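Local coordinates for protein RV1873 (Mycobacterium tuberculosis, PDB 2JEK) that is of unknown function but belongs to the DUF1810 family and folds into an all-helical, right-handed superhelix, at residues A[17-31]-A[77-91]. Sequence-based numbering, arbitrary orientation.
Sequences QAPVYRSVVEELRAG and RLHECTGLVNQVQGR. With SO4 (sulfate ion), chain B.
Arg77 lies along Tyr21 from its first carbon to its tip. Its CB and CG both touch the phenol oxygen, CB at 3.4 Å from Tyr21 OH. CD then sits over the middle of the ring, a CH-pi contact 3.6 Å from the Tyr21 centroid, while NE passes above CD2 and CE2. The guanidinium finally spreads flat over the CD2 side, its plane only 9° from that of the ring, in a cation-pi stack; NH1 reaches past it to Gln17 OE1 at 2.9 Å. That bond is nearly straight (167°) and, together with the stack, helps to fix the rotation of the guanidinium. The fully extended arginine chain gives this reach, and the amide suits its place because OE1 takes the N-H of Arg77 while NE2 donates to Phe40 O.

At the ring's edge, where the arginine chain starts, Tyr21 OH donates to Glu80 OE1 (2.7 Å) from above the carboxylate plane. Glu80 OE2 takes a water that also bridges to Arg29 NH2.

Farther along, helices 21-29 and 77-87 run nearly parallel, at 21°, their axes coming within 9.1 Å at closest approach, and the chemistry turns apolar. Leu28 CD1 packs on Cys81 CB, its CD2 meets Val85 CG2, and its CB faces Leu84 CB at 3.9 Å. Gly31 closes the first helix in a Schellman motif; its positive phi and the close approach of Val88 CG2, 3.8 Å from Gly31 CA, both suit a residue without a side chain.

The contact thus joins an oily middle, continued by Phe97 beside Leu28 and Val85, to a polar end where the cation over one face of Tyr21 and the carboxylate at its hydroxyl edge would probably polarise the phenol.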
loop_
_atom_site.group_PDB
_atom_site.type_symbol
_atom_site.label_atom_id
_atom_site.label_comp_id
_atom_site.label_asym_id
_atom_site.label_seq_id
_atom_site.Cartn_x
_atom_site.Cartn_y
_atom_site.Cartn_z
ATOM N N GLN A 17 4.583 -6.006 10.627
ATOM C CA GLN A 17 5.614 -6.216 9.621
ATOM C C GLN A 17 6.797 -7.040 10.122
ATOM O O GLN A 17 7.410 -7.774 9.353
ATOM C CB GLN A 17 6.124 -4.882 9.071
ATOM C CG GLN A 17 5.134 -4.144 8.169
ATOM C CD GLN A 17 5.700 -2.827 7.664
ATOM O OE1 GLN A 17 6.842 -2.489 7.949
ATOM N NE2 GLN A 17 4.893 -2.073 6.931
ATOM N N ALA A 18 7.120 -6.924 11.407
ATOM C CA ALA A 18 8.378 -7.497 11.902
ATOM C C ALA A 18 8.615 -8.966 11.542
ATOM O O ALA A 18 9.666 -9.268 10.982
ATOM C CB ALA A 18 8.554 -7.266 13.398
ATOM N N PRO A 19 7.642 -9.861 11.834
ATOM C CA PRO A 19 7.889 -11.296 11.564
ATOM C C PRO A 19 7.975 -11.673 10.096
ATOM O O PRO A 19 8.448 -12.780 9.775
ATOM C CB PRO A 19 6.664 -11.998 12.179
ATOM C CG PRO A 19 6.045 -10.989 13.086
ATOM C CD PRO A 19 6.322 -9.658 12.459
ATOM N N VAL A 20 7.508 -10.795 9.214
ATOM C CA VAL A 20 7.391 -11.157 7.797
ATOM C C VAL A 20 8.142 -10.259 6.807
ATOM O O VAL A 20 8.195 -10.574 5.622
ATOM C CB VAL A 20 5.917 -11.242 7.342
ATOM C CG1 VAL A 20 5.150 -12.295 8.162
ATOM C CG2 VAL A 20 5.250 -9.874 7.425
ATOM N N TYR A 21 8.714 -9.148 7.272
ATOM C CA TYR A 21 9.182 -8.147 6.316
ATOM C C TYR A 21 10.262 -8.653 5.361
ATOM O O TYR A 21 10.257 -8.308 4.173
ATOM C CB TYR A 21 9.599 -6.822 6.985
ATOM C CG TYR A 21 9.744 -5.729 5.949
ATOM C CD1 TYR A 21 8.628 -5.260 5.245
ATOM C CD2 TYR A 21 11.001 -5.218 5.616
ATOM C CE1 TYR A 21 8.756 -4.287 4.275
ATOM C CE2 TYR A 21 11.139 -4.231 4.636
ATOM C CZ TYR A 21 10.011 -3.786 3.968
ATOM O OH TYR A 21 10.115 -2.822 2.994
ATOM N N ARG A 22 11.183 -9.471 5.866
ATOM C CA ARG A 22 12.201 -9.994 4.956
ATOM C C ARG A 22 11.548 -10.840 3.863
ATOM O O ARG A 22 11.936 -10.746 2.703
ATOM C CB ARG A 22 13.284 -10.798 5.682
ATOM C CG ARG A 22 14.386 -11.334 4.747
ATOM C CD ARG A 22 15.213 -10.197 4.169
ATOM N NE ARG A 22 16.229 -10.652 3.219
ATOM C CZ ARG A 22 17.233 -9.894 2.790
ATOM N NH1 ARG A 22 17.361 -8.646 3.233
ATOM N NH2 ARG A 22 18.112 -10.384 1.922
ATOM N N SER A 23 10.532 -11.628 4.215
ATOM C CA SER A 23 9.868 -12.448 3.201
ATOM C C SER A 23 9.115 -11.565 2.200
ATOM O O SER A 23 9.048 -11.871 1.015
ATOM C CB SER A 23 8.942 -13.482 3.852
ATOM O OG SER A 23 7.825 -12.894 4.491
ATOM N N VAL A 24 8.553 -10.462 2.685
ATOM C CA VAL A 24 7.892 -9.498 1.810
ATOM C C VAL A 24 8.856 -8.988 0.750
ATOM O O VAL A 24 8.557 -9.027 -0.452
ATOM C CB VAL A 24 7.361 -8.306 2.622
ATOM C CG1 VAL A 24 6.823 -7.202 1.687
ATOM C CG2 VAL A 24 6.289 -8.768 3.578
ATOM N N VAL A 25 10.009 -8.509 1.210
ATOM C CA VAL A 25 11.065 -8.000 0.337
ATOM C C VAL A 25 11.510 -9.061 -0.669
ATOM O O VAL A 25 11.625 -8.770 -1.865
ATOM C CB VAL A 25 12.250 -7.433 1.175
ATOM C CG1 VAL A 25 13.485 -7.187 0.325
ATOM C CG2 VAL A 25 11.814 -6.133 1.854
ATOM N N GLU A 26 11.697 -10.295 -0.201
ATOM C CA GLU A 26 12.136 -11.360 -1.098
ATOM C C GLU A 26 11.074 -11.679 -2.147
ATOM O O GLU A 26 11.394 -11.866 -3.320
ATOM C CB GLU A 26 12.545 -12.619 -0.321
ATOM C CG GLU A 26 13.674 -12.402 0.713
ATOM C CD GLU A 26 15.068 -12.290 0.101
ATOM O OE1 GLU A 26 15.189 -12.284 -1.140
ATOM O OE2 GLU A 26 16.047 -12.211 0.877
ATOM N N GLU A 27 9.808 -11.709 -1.738
ATOM C CA GLU A 27 8.702 -11.985 -2.651
ATOM C C GLU A 27 8.560 -10.895 -3.704
ATOM O O GLU A 27 8.347 -11.186 -4.888
ATOM C CB GLU A 27 7.398 -12.158 -1.861
ATOM C CG GLU A 27 7.368 -13.502 -1.170
ATOM C CD GLU A 27 6.308 -13.641 -0.125
ATOM O OE1 GLU A 27 5.269 -12.947 -0.205
ATOM O OE2 GLU A 27 6.514 -14.491 0.770
ATOM N N LEU A 28 8.681 -9.640 -3.280
ATOM C CA LEU A 28 8.579 -8.536 -4.223
ATOM C C LEU A 28 9.809 -8.441 -5.128
ATOM O O LEU A 28 9.661 -8.149 -6.317
ATOM C CB LEU A 28 8.306 -7.221 -3.494
ATOM C CG LEU A 28 6.987 -7.161 -2.714
ATOM C CD1 LEU A 28 6.877 -5.791 -2.045
ATOM C CD2 LEU A 28 5.754 -7.455 -3.591
ATOM N N ARG A 29 11.004 -8.696 -4.576
ATOM C CA ARG A 29 12.230 -8.800 -5.395
ATOM C C ARG A 29 12.078 -9.852 -6.494
ATOM O O ARG A 29 12.568 -9.658 -7.611
ATOM C CB ARG A 29 13.461 -9.130 -4.538
ATOM C CG ARG A 29 14.014 -7.964 -3.731
ATOM C CD ARG A 29 15.255 -8.341 -2.917
ATOM N NE ARG A 29 15.740 -7.216 -2.110
ATOM C CZ ARG A 29 16.727 -7.289 -1.218
ATOM N NH1 ARG A 29 17.357 -8.443 -1.000
ATOM N NH2 ARG A 29 17.089 -6.204 -0.533
ATOM N N ALA A 30 11.410 -10.960 -6.170
ATOM C CA ALA A 30 11.209 -12.069 -7.113
ATOM C C ALA A 30 10.002 -11.870 -8.036
ATOM O O ALA A 30 9.781 -12.652 -8.968
ATOM C CB ALA A 30 11.093 -13.399 -6.358
ATOM N N GLY A 31 9.198 -10.845 -7.768
ATOM C CA GLY A 31 8.045 -10.535 -8.606
ATOM C C GLY A 31 6.755 -11.317 -8.371
ATOM O O GLY A 31 5.894 -11.390 -9.254
ATOM N N ARG A 77 9.978 1.962 4.025
ATOM C CA ARG A 77 9.583 0.607 3.630
ATOM C C ARG A 77 8.518 0.634 2.528
ATOM O O ARG A 77 8.565 -0.164 1.595
ATOM C CB ARG A 77 9.093 -0.203 4.832
ATOM C CG ARG A 77 10.209 -0.756 5.676
ATOM C CD ARG A 77 9.654 -1.637 6.764
ATOM N NE ARG A 77 10.742 -2.215 7.539
ATOM C CZ ARG A 77 10.572 -3.030 8.570
ATOM N NH1 ARG A 77 9.354 -3.361 8.975
ATOM N NH2 ARG A 77 11.634 -3.513 9.195
ATOM N N LEU A 78 7.553 1.544 2.638
ATOM C CA LEU A 78 6.510 1.643 1.619
ATOM C C LEU A 78 7.088 2.047 0.268
ATOM O O LEU A 78 6.689 1.522 -0.775
ATOM C CB LEU A 78 5.397 2.595 2.069
ATOM C CG LEU A 78 4.233 2.752 1.087
ATOM C CD1 LEU A 78 3.519 1.420 0.853
ATOM C CD2 LEU A 78 3.232 3.777 1.566
ATOM N N HIS A 79 8.053 2.965 0.283
ATOM C CA HIS A 79 8.718 3.330 -0.961
ATOM C C HIS A 79 9.554 2.162 -1.487
ATOM O O HIS A 79 9.605 1.914 -2.702
ATOM C CB HIS A 79 9.599 4.560 -0.771
ATOM C CG HIS A 79 8.829 5.829 -0.578
ATOM N ND1 HIS A 79 8.194 6.475 -1.616
ATOM C CD2 HIS A 79 8.632 6.596 0.518
ATOM C CE1 HIS A 79 7.628 7.580 -1.165
ATOM N NE2 HIS A 79 7.877 7.675 0.128
ATOM N N GLU A 80 10.214 1.436 -0.580
ATOM C CA GLU A 80 10.962 0.249 -0.995
ATOM C C GLU A 80 10.058 -0.755 -1.699
ATOM O O GLU A 80 10.380 -1.251 -2.781
ATOM C CB GLU A 80 11.651 -0.416 0.204
ATOM C CG GLU A 80 12.115 -1.851 -0.066
ATOM C CD GLU A 80 12.973 -2.413 1.049
ATOM O OE1 GLU A 80 12.624 -2.211 2.235
ATOM O OE2 GLU A 80 13.984 -3.079 0.733
ATOM N N CYS A 81 8.903 -1.029 -1.096
ATOM C CA CYS A 81 8.006 -2.053 -1.620
ATOM C C CYS A 81 7.393 -1.604 -2.926
ATOM O O CYS A 81 7.253 -2.394 -3.844
ATOM C CB CYS A 81 6.933 -2.377 -0.586
ATOM S SG CYS A 81 7.562 -3.298 0.838
ATOM N N THR A 82 7.021 -0.332 -3.009
ATOM C CA THR A 82 6.494 0.231 -4.255
ATOM C C THR A 82 7.543 0.147 -5.368
ATOM O O THR A 82 7.228 -0.272 -6.487
ATOM C CB THR A 82 6.062 1.689 -4.020
ATOM O OG1 THR A 82 5.049 1.706 -3.008
ATOM C CG2 THR A 82 5.517 2.344 -5.296
ATOM N N GLY A 83 8.780 0.529 -5.043
ATOM C CA GLY A 83 9.879 0.494 -6.008
ATOM C C GLY A 83 10.182 -0.897 -6.535
ATOM O O GLY A 83 10.440 -1.082 -7.746
ATOM N N LEU A 84 10.128 -1.892 -5.643
ATOM C CA LEU A 84 10.320 -3.292 -6.051
ATOM C C LEU A 84 9.272 -3.740 -7.065
ATOM O O LEU A 84 9.593 -4.414 -8.048
ATOM C CB LEU A 84 10.328 -4.227 -4.833
ATOM C CG LEU A 84 11.543 -4.087 -3.917
ATOM C CD1 LEU A 84 11.334 -4.885 -2.635
ATOM C CD2 LEU A 84 12.811 -4.526 -4.655
ATOM N N VAL A 85 8.018 -3.351 -6.833
ATOM C CA VAL A 85 6.948 -3.687 -7.767
ATOM C C VAL A 85 7.187 -2.984 -9.105
ATOM O O VAL A 85 7.048 -3.596 -10.166
ATOM C CB VAL A 85 5.546 -3.341 -7.197
ATOM C CG1 VAL A 85 4.454 -3.613 -8.239
ATOM C CG2 VAL A 85 5.257 -4.159 -5.932
ATOM N N ASN A 86 7.564 -1.706 -9.052
ATOM C CA ASN A 86 7.819 -0.938 -10.281
ATOM C C ASN A 86 8.933 -1.527 -11.140
ATOM O O ASN A 86 8.915 -1.369 -12.352
ATOM C CB ASN A 86 8.106 0.525 -9.973
ATOM C CG ASN A 86 6.852 1.302 -9.644
ATOM O OD1 ASN A 86 5.758 0.928 -10.050
ATOM N ND2 ASN A 86 7.015 2.407 -8.940
ATOM N N GLN A 87 9.852 -2.245 -10.499
ATOM C CA GLN A 87 11.038 -2.845 -11.126
ATOM C C GLN A 87 10.757 -4.155 -11.874
ATOM O O GLN A 87 11.538 -4.555 -12.749
ATOM C CB GLN A 87 12.082 -3.082 -10.028
ATOM C CG GLN A 87 13.469 -3.436 -10.489
ATOM C CD GLN A 87 14.427 -3.563 -9.326
ATOM O OE1 GLN A 87 14.221 -4.367 -8.412
ATOM N NE2 GLN A 87 15.479 -2.768 -9.350
ATOM N N VAL A 88 9.662 -4.830 -11.528
ATOM C CA VAL A 88 9.301 -6.101 -12.163
ATOM C C VAL A 88 9.001 -5.885 -13.651
ATOM O O VAL A 88 8.319 -4.929 -14.021
ATOM C CB VAL A 88 8.088 -6.762 -11.461
ATOM C CG1 VAL A 88 7.728 -8.090 -12.121
ATOM C CG2 VAL A 88 8.380 -7.006 -9.986
ATOM N N GLN A 89 9.548 -6.760 -14.500
ATOM C CA GLN A 89 9.357 -6.649 -15.946
ATOM C C GLN A 89 8.567 -7.815 -16.504
ATOM O O GLN A 89 8.747 -8.957 -16.075
ATOM C CB GLN A 89 10.705 -6.601 -16.674
ATOM C CG GLN A 89 11.574 -5.439 -16.290
ATOM C CD GLN A 89 10.968 -4.096 -16.656
ATOM O OE1 GLN A 89 10.372 -3.932 -17.726
ATOM N NE2 GLN A 89 11.120 -3.121 -15.765
ATOM N N GLY A 90 7.701 -7.510 -17.462
ATOM C CA GLY A 90 6.994 -8.529 -18.230
ATOM C C GLY A 90 5.762 -9.130 -17.593
ATOM O O GLY A 90 5.115 -9.994 -18.189
ATOM N N ARG A 91 5.422 -8.677 -16.389
ATOM C CA ARG A 91 4.278 -9.238 -15.675
ATOM C C ARG A 91 3.188 -8.202 -15.452
ATOM O O ARG A 91 3.479 -7.051 -15.110
ATOM C CB ARG A 91 4.719 -9.831 -14.337
ATOM C CG ARG A 91 5.561 -11.090 -14.456
ATOM C CD ARG A 91 5.750 -11.730 -13.097
ATOM N NE ARG A 91 6.892 -12.639 -13.079
ATOM C CZ ARG A 91 7.145 -13.505 -12.102
ATOM N NH1 ARG A 91 6.327 -13.593 -11.056
ATOM N NH2 ARG A 91 8.212 -14.297 -12.179
HETATM S S SO4 B . 9.895 0.060 -16.511
HETATM O O1 SO4 B . 10.920 0.206 -17.542
HETATM O O2 SO4 B . 8.811 -0.786 -17.000
HETATM O O3 SO4 B . 9.390 1.369 -16.111
HETATM O O4 SO4 B . 10.512 -0.608 -15.362
HETATM O O HOH W 1 11.418 -6.510 -7.995
HETATM O O HOH W 2 14.974 -4.429 -1.421
#